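Probable glutamine synthetase (Pseudomonas aeruginosa, PDB 4HPP) belongs to the glutamine synthetase family, with an N-terminal domain joined to a larger catalytic-type domain, and binds magnesium and glutamic acid in a shared pocket. Local coordinates at residues E131-L136 with Q185-C190; Q151-A156 with F177-G182; N233-H238 with M336-C341. All blocks are in the same frame, centred on the assembly; numbering follows the deposited sequence.

Interaction 1 of 3, residues E131-L136 with Q185-C190; sequences EHEFSL and QYEVTC. With MG (magnesium ion), chain B; GLU (glutamic acid), chain D.
Glu131-Leu136 and Gln185-Cys190 run antiparallel as neighbouring strands, joined by a reciprocal pair of backbone bonds, Phe134 N to Tyr186 O (3.0 Å) and Tyr186 N to Phe134 O (2.8 Å), and a weak bond from Val188 N to His132 O. Next to it a water donates to Val188 O and is hydrogen-bonded to His132 ND1, in the imidazole plane. Glu133 and Glu187 form a non-hydrogen-bonded pair, and their CG atoms touch. Their carboxylates stand almost perpendicular, 86° apart, and each gives one oxygen to the magnesium ion, Glu133 OE2 at 2.2 Å and Glu187 OE2 at 2.5 Å. Glu133 OE1 accepts a hydrogen bond from the amino N of the bound glutamic acid (2.8 Å). This face is the carboxylate-lined metal site of the glutamine synthetase catalytic domain, completed by Glu180 and by OE2 of the glutamic acid. Glu131 OE2 comes 3.1 Å from Glu187 OE1, a close approach of like charges with planes 68° apart; the magnesium ion may ease the repulsion, and Glu131 OE1 has a weak bond to His238 NE2. The reverse face is apolar. Phe134 CG lies between the backbone N and the carbonyl carbon (chi1 63°), and the ring leans toward the partner strand: Tyr186 CB sits over it in a CH-pi contact, Val188 CG1 meets its edge, and Leu136 CB packs on Tyr186 CE2. Helices 159-169 and 196-216 lie against this side.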
loop_
_atom_site.group_PDB
_atom_site.type_symbol
_atom_site.label_atom_id
_atom_site.label_comp_id
_atom_site.label_asym_id
_atom_site.label_seq_id
_atom_site.Cartn_x
_atom_site.Cartn_y
_atom_site.Cartn_z
ATOM N N GLU A 131 35.699 9.895 -20.702
ATOM C CA GLU A 131 35.045 10.433 -19.526
ATOM C C GLU A 131 33.628 10.676 -19.978
ATOM O O GLU A 131 33.415 11.223 -21.069
ATOM C CB GLU A 131 35.661 11.765 -19.078
ATOM C CG GLU A 131 37.084 11.732 -18.481
ATOM C CD GLU A 131 37.538 13.121 -17.951
ATOM O OE1 GLU A 131 38.557 13.147 -17.236
ATOM O OE2 GLU A 131 36.883 14.187 -18.209
ATOM N N HIS A 132 32.670 10.283 -19.136
ATOM C CA HIS A 132 31.287 10.296 -19.495
ATOM C C HIS A 132 30.469 11.134 -18.568
ATOM O O HIS A 132 30.623 11.015 -17.343
ATOM C CB HIS A 132 30.762 8.891 -19.500
ATOM C CG HIS A 132 31.263 8.043 -20.671
ATOM N ND1 HIS A 132 32.164 7.026 -20.510
ATOM C CD2 HIS A 132 30.885 8.023 -22.016
ATOM C CE1 HIS A 132 32.371 6.421 -21.698
ATOM N NE2 HIS A 132 31.592 7.040 -22.619
ATOM N N GLU A 133 29.609 12.009 -19.128
ATOM C CA GLU A 133 28.689 12.756 -18.307
ATOM C C GLU A 133 27.242 12.344 -18.666
ATOM O O GLU A 133 26.941 11.986 -19.817
ATOM C CB GLU A 133 28.921 14.241 -18.440
ATOM C CG GLU A 133 30.192 14.760 -17.771
ATOM C CD GLU A 133 30.571 16.157 -18.268
ATOM O OE1 GLU A 133 29.975 16.635 -19.283
ATOM O OE2 GLU A 133 31.490 16.777 -17.653
ATOM N N PHE A 134 26.359 12.354 -17.669
ATOM C CA PHE A 134 24.986 11.945 -17.884
ATOM C C PHE A 134 24.023 12.614 -16.892
ATOM O O PHE A 134 24.437 13.162 -15.826
ATOM C CB PHE A 134 24.880 10.400 -17.824
ATOM C CG PHE A 134 25.246 9.800 -16.454
ATOM C CD1 PHE A 134 26.583 9.449 -16.149
ATOM C CD2 PHE A 134 24.252 9.535 -15.503
ATOM C CE1 PHE A 134 26.905 8.918 -14.940
ATOM C CE2 PHE A 134 24.590 8.980 -14.287
ATOM C CZ PHE A 134 25.905 8.693 -13.995
ATOM N N SER A 135 22.749 12.527 -17.221
ATOM C CA SER A 135 21.675 13.022 -16.386
ATOM C C SER A 135 21.163 11.826 -15.701
ATOM O O SER A 135 21.017 10.771 -16.346
ATOM C CB SER A 135 20.476 13.527 -17.239
ATOM O OG SER A 135 20.728 14.778 -17.875
ATOM N N LEU A 136 20.860 11.982 -14.412
ATOM C CA LEU A 136 20.172 10.975 -13.607
ATOM C C LEU A 136 18.789 11.476 -13.275
ATOM O O LEU A 136 18.644 12.414 -12.491
ATOM C CB LEU A 136 20.948 10.641 -12.315
ATOM C CG LEU A 136 20.437 9.427 -11.533
ATOM C CD1 LEU A 136 20.539 8.185 -12.382
ATOM C CD2 LEU A 136 21.188 9.186 -10.237
ATOM N N GLN A 185 23.235 16.253 -13.193
ATOM C CA GLN A 185 24.335 15.760 -13.946
ATOM C C GLN A 185 25.369 15.080 -13.031
ATOM O O GLN A 185 25.739 15.636 -11.957
ATOM C CB GLN A 185 24.979 16.874 -14.711
ATOM C CG GLN A 185 25.862 16.354 -15.828
ATOM C CD GLN A 185 26.559 17.434 -16.621
ATOM O OE1 GLN A 185 26.898 18.509 -16.095
ATOM N NE2 GLN A 185 26.822 17.141 -17.897
ATOM N N TYR A 186 25.831 13.909 -13.482
ATOM C CA TYR A 186 26.945 13.175 -12.855
ATOM C C TYR A 186 28.001 12.747 -13.869
ATOM O O TYR A 186 27.764 12.733 -15.064
ATOM C CB TYR A 186 26.431 11.951 -12.127
ATOM C CG TYR A 186 25.448 12.377 -11.071
ATOM C CD1 TYR A 186 25.898 12.656 -9.774
ATOM C CD2 TYR A 186 24.082 12.610 -11.387
ATOM C CE1 TYR A 186 25.052 13.089 -8.806
ATOM C CE2 TYR A 186 23.217 13.028 -10.395
ATOM C CZ TYR A 186 23.719 13.268 -9.104
ATOM O OH TYR A 186 22.919 13.702 -8.074
ATOM N N GLU A 187 29.194 12.467 -13.367
ATOM C CA GLU A 187 30.281 12.000 -14.189
ATOM C C GLU A 187 30.983 10.833 -13.501
ATOM O O GLU A 187 31.288 10.865 -12.304
ATOM C CB GLU A 187 31.261 13.119 -14.467
ATOM C CG GLU A 187 32.296 12.753 -15.537
ATOM C CD GLU A 187 33.398 13.805 -15.730
ATOM O OE1 GLU A 187 34.333 13.573 -16.525
ATOM O OE2 GLU A 187 33.336 14.877 -15.116
ATOM N N VAL A 188 31.211 9.791 -14.273
ATOM C CA VAL A 188 32.066 8.725 -13.820
ATOM C C VAL A 188 33.264 8.546 -14.789
ATOM O O VAL A 188 33.113 8.654 -16.011
ATOM C CB VAL A 188 31.282 7.438 -13.553
ATOM C CG1 VAL A 188 30.502 6.991 -14.788
ATOM C CG2 VAL A 188 32.232 6.344 -13.069
ATOM N N THR A 189 34.453 8.356 -14.219
ATOM C CA THR A 189 35.668 8.218 -14.989
ATOM C C THR A 189 36.276 6.878 -14.563
ATOM O O THR A 189 36.024 6.338 -13.450
ATOM C CB THR A 189 36.687 9.356 -14.727
ATOM O OG1 THR A 189 36.984 9.383 -13.347
ATOM C CG2 THR A 189 36.195 10.742 -15.069
ATOM N N CYS A 190 37.075 6.332 -15.460
ATOM C CA CYS A 190 37.731 5.079 -15.212
ATOM C C CYS A 190 39.189 5.154 -15.600
ATOM O O CYS A 190 39.637 6.115 -16.247
ATOM C CB CYS A 190 37.066 3.980 -16.015
ATOM S SG CYS A 190 35.372 3.653 -15.516
HETATM MG MG MG B . 33.410 16.876 -16.648
HETATM N N GLU D . 29.715 19.335 -19.815
HETATM C CA GLU D . 30.892 19.799 -20.656
HETATM C C GLU D . 30.947 19.254 -22.102
HETATM O O GLU D . 29.949 19.210 -22.811
HETATM C CB GLU D . 32.201 19.472 -19.950
HETATM C CG GLU D . 32.441 20.301 -18.719
HETATM C CD GLU D . 33.614 19.812 -17.935
HETATM O OE1 GLU D . 34.597 20.567 -17.875
HETATM O OE2 GLU D . 33.561 18.678 -17.401
HETATM O OXT GLU D . 31.990 18.826 -22.609
HETATM O O HOH W 1 33.404 7.370 -18.265
#

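Interaction 2 of 3, residues Q151-A156 with F177-G182; sequences QAQRAA and FLPEYG. With MG (magnesium ion), chain B; GLU (glutamic acid), chain D.
Gln153 NE2 is hydrogen-bonded to Ser25 OG of a neighbouring subunit, while Gln153 OE1 rests against strand 177-179, 3.3 Å from Pro179 CD, with no hydrogen bond to that strand. The side chain leaves its helix with CG anti to the backbone N (chi1 174°) and bends at chi2. Its amide approaches the edge of the Phe177 ring, with CD near the ring plane and the amide plane perpendicular to it. Phe177 CD2 is 3.8 Å from Gln153 NE2. The Gln153 side chain crosses Pro179 at about a right angle, its CB packing on the proline CD; one helical position earlier, Ala152 CB meets Pro179 CB at 3.8 Å. Helix 151-155 thus lies across the end of strand 177-179, their axes 112° apart. Just after the proline the chain leaves the strand, and Glu180 CB points away from the helix. Glu180 OE1 binds the magnesium ion at 2.1 Å beside OE2 of the bound glutamic acid, while its OE2 accepts from Tyr181 N (2.9 Å) through the anti lone pair. Both carboxylate oxygens are therefore engaged, which would restrict rotation of the group. With no hydrogen bond crossing between helix and strand, their contact rests on packing, while the glutamine amide spends an N-H on the neighbouring subunit.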
loop_
_atom_site.group_PDB
_atom_site.type_symbol
_atom_site.label_atom_id
_atom_site.label_comp_id
_atom_site.label_asym_id
_atom_site.label_seq_id
_atom_site.Cartn_x
_atom_site.Cartn_y
_atom_site.Cartn_z
ATOM N N GLN A 151 25.693 17.722 -1.403
ATOM C CA GLN A 151 24.291 17.405 -1.363
ATOM C C GLN A 151 23.826 16.759 -2.622
ATOM O O GLN A 151 22.964 15.837 -2.558
ATOM C CB GLN A 151 23.449 18.604 -0.970
ATOM C CG GLN A 151 23.439 18.869 0.530
ATOM C CD GLN A 151 22.271 19.769 0.836
ATOM O OE1 GLN A 151 22.301 20.915 0.466
ATOM N NE2 GLN A 151 21.225 19.243 1.473
ATOM N N ALA A 152 24.419 17.147 -3.756
ATOM C CA ALA A 152 23.954 16.564 -5.042
ATOM C C ALA A 152 24.428 15.146 -5.139
ATOM O O ALA A 152 23.715 14.302 -5.677
ATOM C CB ALA A 152 24.384 17.347 -6.276
ATOM N N GLN A 153 25.629 14.857 -4.629
ATOM C CA GLN A 153 26.070 13.472 -4.602
ATOM C C GLN A 153 25.162 12.657 -3.636
ATOM O O GLN A 153 24.690 11.574 -3.990
ATOM C CB GLN A 153 27.569 13.379 -4.273
ATOM C CG GLN A 153 28.020 11.941 -4.085
ATOM C CD GLN A 153 29.371 11.599 -4.676
ATOM O OE1 GLN A 153 29.997 12.377 -5.434
ATOM N NE2 GLN A 153 29.846 10.405 -4.327
ATOM N N ARG A 154 24.851 13.214 -2.456
ATOM C CA ARG A 154 23.948 12.555 -1.526
ATOM C C ARG A 154 22.570 12.302 -2.050
ATOM O O ARG A 154 21.971 11.287 -1.659
ATOM C CB ARG A 154 23.845 13.334 -0.242
ATOM C CG ARG A 154 25.160 13.313 0.507
ATOM C CD ARG A 154 25.894 11.959 0.475
ATOM N NE ARG A 154 25.366 11.065 1.494
ATOM C CZ ARG A 154 26.002 9.948 1.905
ATOM N NH1 ARG A 154 27.160 9.530 1.330
ATOM N NH2 ARG A 154 25.474 9.226 2.893
ATOM N N ALA A 155 22.052 13.198 -2.914
ATOM C CA ALA A 155 20.668 13.063 -3.388
ATOM C C ALA A 155 20.514 11.786 -4.167
ATOM O O ALA A 155 19.410 11.198 -4.229
ATOM C CB ALA A 155 20.214 14.256 -4.243
ATOM N N ALA A 156 21.633 11.340 -4.739
ATOM C CA ALA A 156 21.661 10.151 -5.616
ATOM C C ALA A 156 21.492 8.850 -4.811
ATOM O O ALA A 156 21.366 7.777 -5.416
ATOM C CB ALA A 156 22.934 10.121 -6.441
ATOM N N PHE A 177 33.711 9.377 -9.187
ATOM C CA PHE A 177 32.280 9.634 -9.413
ATOM C C PHE A 177 32.015 10.987 -8.828
ATOM O O PHE A 177 32.499 11.298 -7.753
ATOM C CB PHE A 177 31.350 8.579 -8.755
ATOM C CG PHE A 177 29.877 8.885 -8.918
ATOM C CD1 PHE A 177 29.147 8.337 -9.978
ATOM C CD2 PHE A 177 29.223 9.732 -8.028
ATOM C CE1 PHE A 177 27.803 8.698 -10.174
ATOM C CE2 PHE A 177 27.875 10.061 -8.205
ATOM C CZ PHE A 177 27.168 9.526 -9.269
ATOM N N LEU A 178 31.283 11.825 -9.534
ATOM C CA LEU A 178 31.102 13.195 -9.030
ATOM C C LEU A 178 29.823 13.821 -9.578
ATOM O O LEU A 178 29.479 13.579 -10.732
ATOM C CB LEU A 178 32.341 14.028 -9.411
ATOM C CG LEU A 178 32.857 14.058 -10.862
ATOM C CD1 LEU A 178 32.530 15.389 -11.539
ATOM C CD2 LEU A 178 34.358 13.803 -10.950
ATOM N N PRO A 179 29.117 14.629 -8.776
ATOM C CA PRO A 179 28.038 15.479 -9.398
ATOM C C PRO A 179 28.705 16.537 -10.248
ATOM O O PRO A 179 29.789 17.005 -9.885
ATOM C CB PRO A 179 27.388 16.175 -8.221
ATOM C CG PRO A 179 28.489 16.206 -7.179
ATOM C CD PRO A 179 29.360 14.978 -7.360
ATOM N N GLU A 180 28.123 16.857 -11.408
ATOM C CA GLU A 180 28.717 17.832 -12.335
ATOM C C GLU A 180 27.911 19.167 -12.354
ATOM O O GLU A 180 27.065 19.441 -11.480
ATOM C CB GLU A 180 28.758 17.241 -13.750
ATOM C CG GLU A 180 30.126 16.786 -14.216
ATOM C CD GLU A 180 31.021 17.908 -14.691
ATOM O OE1 GLU A 180 32.174 17.624 -15.065
ATOM O OE2 GLU A 180 30.586 19.072 -14.709
ATOM N N TYR A 181 28.127 19.962 -13.398
ATOM C CA TYR A 181 27.643 21.350 -13.401
ATOM C C TYR A 181 26.113 21.422 -13.529
ATOM O O TYR A 181 25.482 22.153 -12.787
ATOM C CB TYR A 181 28.480 22.271 -14.380
ATOM C CG TYR A 181 28.077 23.708 -14.383
ATOM C CD1 TYR A 181 27.970 24.431 -13.183
ATOM C CD2 TYR A 181 27.778 24.366 -15.586
ATOM C CE1 TYR A 181 27.562 25.755 -13.166
ATOM C CE2 TYR A 181 27.361 25.694 -15.595
ATOM C CZ TYR A 181 27.247 26.380 -14.395
ATOM O OH TYR A 181 26.845 27.691 -14.416
ATOM N N GLY A 182 25.510 20.590 -14.382
ATOM C CA GLY A 182 24.069 20.706 -14.570
ATOM C C GLY A 182 23.234 20.012 -13.553
ATOM O O GLY A 182 23.706 19.102 -12.806
HETATM MG MG MG B . 33.410 16.876 -16.648
HETATM N N GLU D . 29.715 19.335 -19.815
HETATM C CA GLU D . 30.892 19.799 -20.656
HETATM C C GLU D . 30.947 19.254 -22.102
HETATM O O GLU D . 29.949 19.210 -22.811
HETATM C CB GLU D . 32.201 19.472 -19.950
HETATM C CG GLU D . 32.441 20.301 -18.719
HETATM C CD GLU D . 33.614 19.812 -17.935
HETATM O OE1 GLU D . 34.597 20.567 -17.875
HETATM O OE2 GLU D . 33.561 18.678 -17.401
HETATM O OXT GLU D . 31.990 18.826 -22.609
#

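Interaction 3 of 3, residues N233-H238 with M336-C341. With GLU (glutamic acid), chain D.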
loop_
_atom_site.group_PDB
_atom_site.type_symbol
_atom_site.label_atom_id
_atom_site.label_comp_id
_atom_site.label_asym_id
_atom_site.label_seq_id
_atom_site.Cartn_x
_atom_site.Cartn_y
_atom_site.Cartn_z
ATOM N N ASN A 233 26.080 17.373 -22.020
ATOM C CA ASN A 233 26.736 16.157 -21.577
ATOM C C ASN A 233 27.847 15.902 -22.617
ATOM O O ASN A 233 27.575 15.528 -23.778
ATOM C CB ASN A 233 25.775 14.932 -21.498
ATOM C CG ASN A 233 24.672 15.024 -20.400
ATOM O OD1 ASN A 233 24.945 15.306 -19.213
ATOM N ND2 ASN A 233 23.394 14.737 -20.806
ATOM N N GLY A 234 29.103 16.111 -22.207
ATOM C CA GLY A 234 30.251 15.822 -23.050
ATOM C C GLY A 234 30.774 14.407 -22.847
ATOM O O GLY A 234 30.338 13.703 -21.950
ATOM N N VAL A 235 31.668 13.994 -23.738
ATOM C CA VAL A 235 32.472 12.815 -23.615
ATOM C C VAL A 235 33.860 13.358 -23.928
ATOM O O VAL A 235 34.018 14.061 -24.898
ATOM C CB VAL A 235 32.078 11.721 -24.635
ATOM C CG1 VAL A 235 33.214 10.687 -24.835
ATOM C CG2 VAL A 235 30.810 10.986 -24.209
ATOM N N HIS A 236 34.859 13.043 -23.117
ATOM C CA HIS A 236 36.218 13.496 -23.397
ATOM C C HIS A 236 37.124 12.332 -23.489
ATOM O O HIS A 236 37.101 11.431 -22.655
ATOM C CB HIS A 236 36.766 14.444 -22.330
ATOM C CG HIS A 236 35.992 15.722 -22.180
ATOM N ND1 HIS A 236 35.979 16.418 -21.023
ATOM C CD2 HIS A 236 35.153 16.421 -23.076
ATOM C CE1 HIS A 236 35.177 17.517 -21.168
ATOM N NE2 HIS A 236 34.671 17.515 -22.414
ATOM N N LEU A 237 37.985 12.351 -24.483
ATOM C CA LEU A 237 38.807 11.200 -24.727
ATOM C C LEU A 237 40.212 11.664 -24.377
ATOM O O LEU A 237 40.659 12.626 -24.971
ATOM C CB LEU A 237 38.660 10.818 -26.203
ATOM C CG LEU A 237 39.558 9.804 -26.858
ATOM C CD1 LEU A 237 39.515 8.492 -26.078
ATOM C CD2 LEU A 237 39.083 9.604 -28.281
ATOM N N HIS A 238 40.854 11.025 -23.385
ATOM C CA HIS A 238 42.278 11.231 -23.066
ATOM C C HIS A 238 43.105 10.211 -23.747
ATOM O O HIS A 238 42.868 9.026 -23.583
ATOM C CB HIS A 238 42.518 11.077 -21.577
ATOM C CG HIS A 238 41.843 12.123 -20.761
ATOM N ND1 HIS A 238 42.433 13.318 -20.478
ATOM C CD2 HIS A 238 40.581 12.153 -20.187
ATOM C CE1 HIS A 238 41.592 14.086 -19.756
ATOM N NE2 HIS A 238 40.455 13.364 -19.550
ATOM N N MET A 336 33.292 15.749 -28.424
ATOM C CA MET A 336 32.840 14.374 -28.499
ATOM C C MET A 336 31.703 14.229 -27.529
ATOM O O MET A 336 31.674 14.944 -26.529
ATOM C CB MET A 336 33.971 13.424 -28.193
ATOM C CG MET A 336 33.589 11.997 -28.514
ATOM S SD MET A 336 34.854 10.792 -28.060
ATOM C CE MET A 336 35.980 10.817 -29.491
ATOM N N ASP A 337 30.728 13.385 -27.875
ATOM C CA ASP A 337 29.545 13.173 -27.046
ATOM C C ASP A 337 29.137 11.692 -27.067
ATOM O O ASP A 337 29.795 10.863 -27.767
ATOM C CB ASP A 337 28.406 14.134 -27.406
ATOM C CG ASP A 337 27.905 13.988 -28.832
ATOM O OD1 ASP A 337 27.916 15.005 -29.574
ATOM O OD2 ASP A 337 27.448 12.894 -29.219
ATOM N N ALA A 338 28.127 11.317 -26.273
ATOM C CA ALA A 338 27.797 9.872 -26.156
ATOM C C ALA A 338 26.912 9.297 -27.275
ATOM O O ALA A 338 26.581 8.098 -27.252
ATOM C CB ALA A 338 27.204 9.578 -24.812
ATOM N N THR A 339 26.505 10.134 -28.244
ATOM C CA THR A 339 25.765 9.643 -29.402
ATOM C C THR A 339 26.733 8.956 -30.364
ATOM O O THR A 339 26.316 8.319 -31.335
ATOM C CB THR A 339 25.006 10.759 -30.173
ATOM O OG1 THR A 339 25.947 11.684 -30.701
ATOM C CG2 THR A 339 24.069 11.484 -29.275
ATOM N N THR A 340 28.026 9.055 -30.089
ATOM C CA THR A 340 29.014 8.304 -30.910
ATOM C C THR A 340 29.043 6.805 -30.722
ATOM O O THR A 340 28.447 6.282 -29.807
ATOM C CB THR A 340 30.453 8.720 -30.600
ATOM O OG1 THR A 340 30.706 8.504 -29.202
ATOM C CG2 THR A 340 30.624 10.162 -30.994
ATOM N N CYS A 341 29.735 6.129 -31.634
ATOM C CA CYS A 341 30.160 4.751 -31.456
ATOM C C CYS A 341 31.626 4.718 -30.919
ATOM O O CYS A 341 32.569 4.900 -31.661
ATOM C CB CYS A 341 29.956 3.958 -32.759
ATOM S SG CYS A 341 30.963 2.451 -32.831
HETATM N N GLU D . 29.715 19.335 -19.815
HETATM C CA GLU D . 30.892 19.799 -20.656
HETATM C C GLU D . 30.947 19.254 -22.102
HETATM O O GLU D . 29.949 19.210 -22.811
HETATM C CB GLU D . 32.201 19.472 -19.950
HETATM C CG GLU D . 32.441 20.301 -18.719
HETATM C CD GLU D . 33.614 19.812 -17.935
HETATM O OE1 GLU D . 34.597 20.567 -17.875
HETATM O OE2 GLU D . 33.561 18.678 -17.401
HETATM O OXT GLU D . 31.990 18.826 -22.609
HETATM O O HOH W 2 26.976 13.056 -24.643
#
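Val235 N donates to Met336 O (2.9 Å) from above the carbonyl plane, 44° out of it, in the one direct hydrogen bond between Asn233-His238 and Met336-Cys341. The same carbonyl oxygen lies 3.0 Å from Val235 O, two acceptors side by side. A water makes a second link: it donates to Asn233 O and accepts from Ala338 N, bridging the two backbones. Val235 and Met336 carry the apolar part. The valine side chain straddles the turn into the loop, with CG1 anti to the backbone N (chi1 160°) and 3.6 Å from Met336 SD, while CG2 packs on the peptide between Asp337 and Ala338, 3.4 Å from Ala338 N. The methionine runs extended to its sulphur and then bends at chi3 (-84°), which sets CE 3.5 Å from Leu237 CD2. Beyond Met336 the loop folds on itself in a type I turn from Asp337 to Thr340. Asp337 OD2 accepts from Thr339 N in an Asx turn, and Thr340 OG1 donates to Asp337 O nearly in line with its C=O bond. Asp337 OD1 is held separately by Ser287 OG, so the carboxylate ties this turn to another loop. His236 NE2 donates to OXT of the bound glutamic acid (3.0 Å), which lies at the edge of the imidazole. Gly234 matters here through its lack of a side chain, because a beta carbon would collide with OXT. Gly234 N is hydrogen-bonded to Glu133 OE1, the oxygen that also accepts from the ligand amino group. Asn233, Gly234 and His236 thus form one wall of the glutamic acid pocket in the catalytic domain of a glutamine synthetase fold.

How the interactions relate
All three contacts belong to the catalytic domain and reach one mixed, curled sheet. Interaction 2 is nested along the chain inside the loop closed by interaction 1, their centres about 10 Å apart; Tyr186 joins them, its OH bonded to Ala152 O and its ring packed on Phe177. Interaction 3 follows in sequence, its centre about 11 Å from that of interaction 1 and about 20 Å from that of interaction 2. Strands 124-137 and 235-243 are neighbours, bonded Glu131 N to His236 O; separately Gln185 NE2 reaches Asn233 OD1. Interactions 1 and 2 supply the three magnesium-binding glutamates, and each contact has a residue at the glutamic acid, though interactions 2 and 3 do not touch.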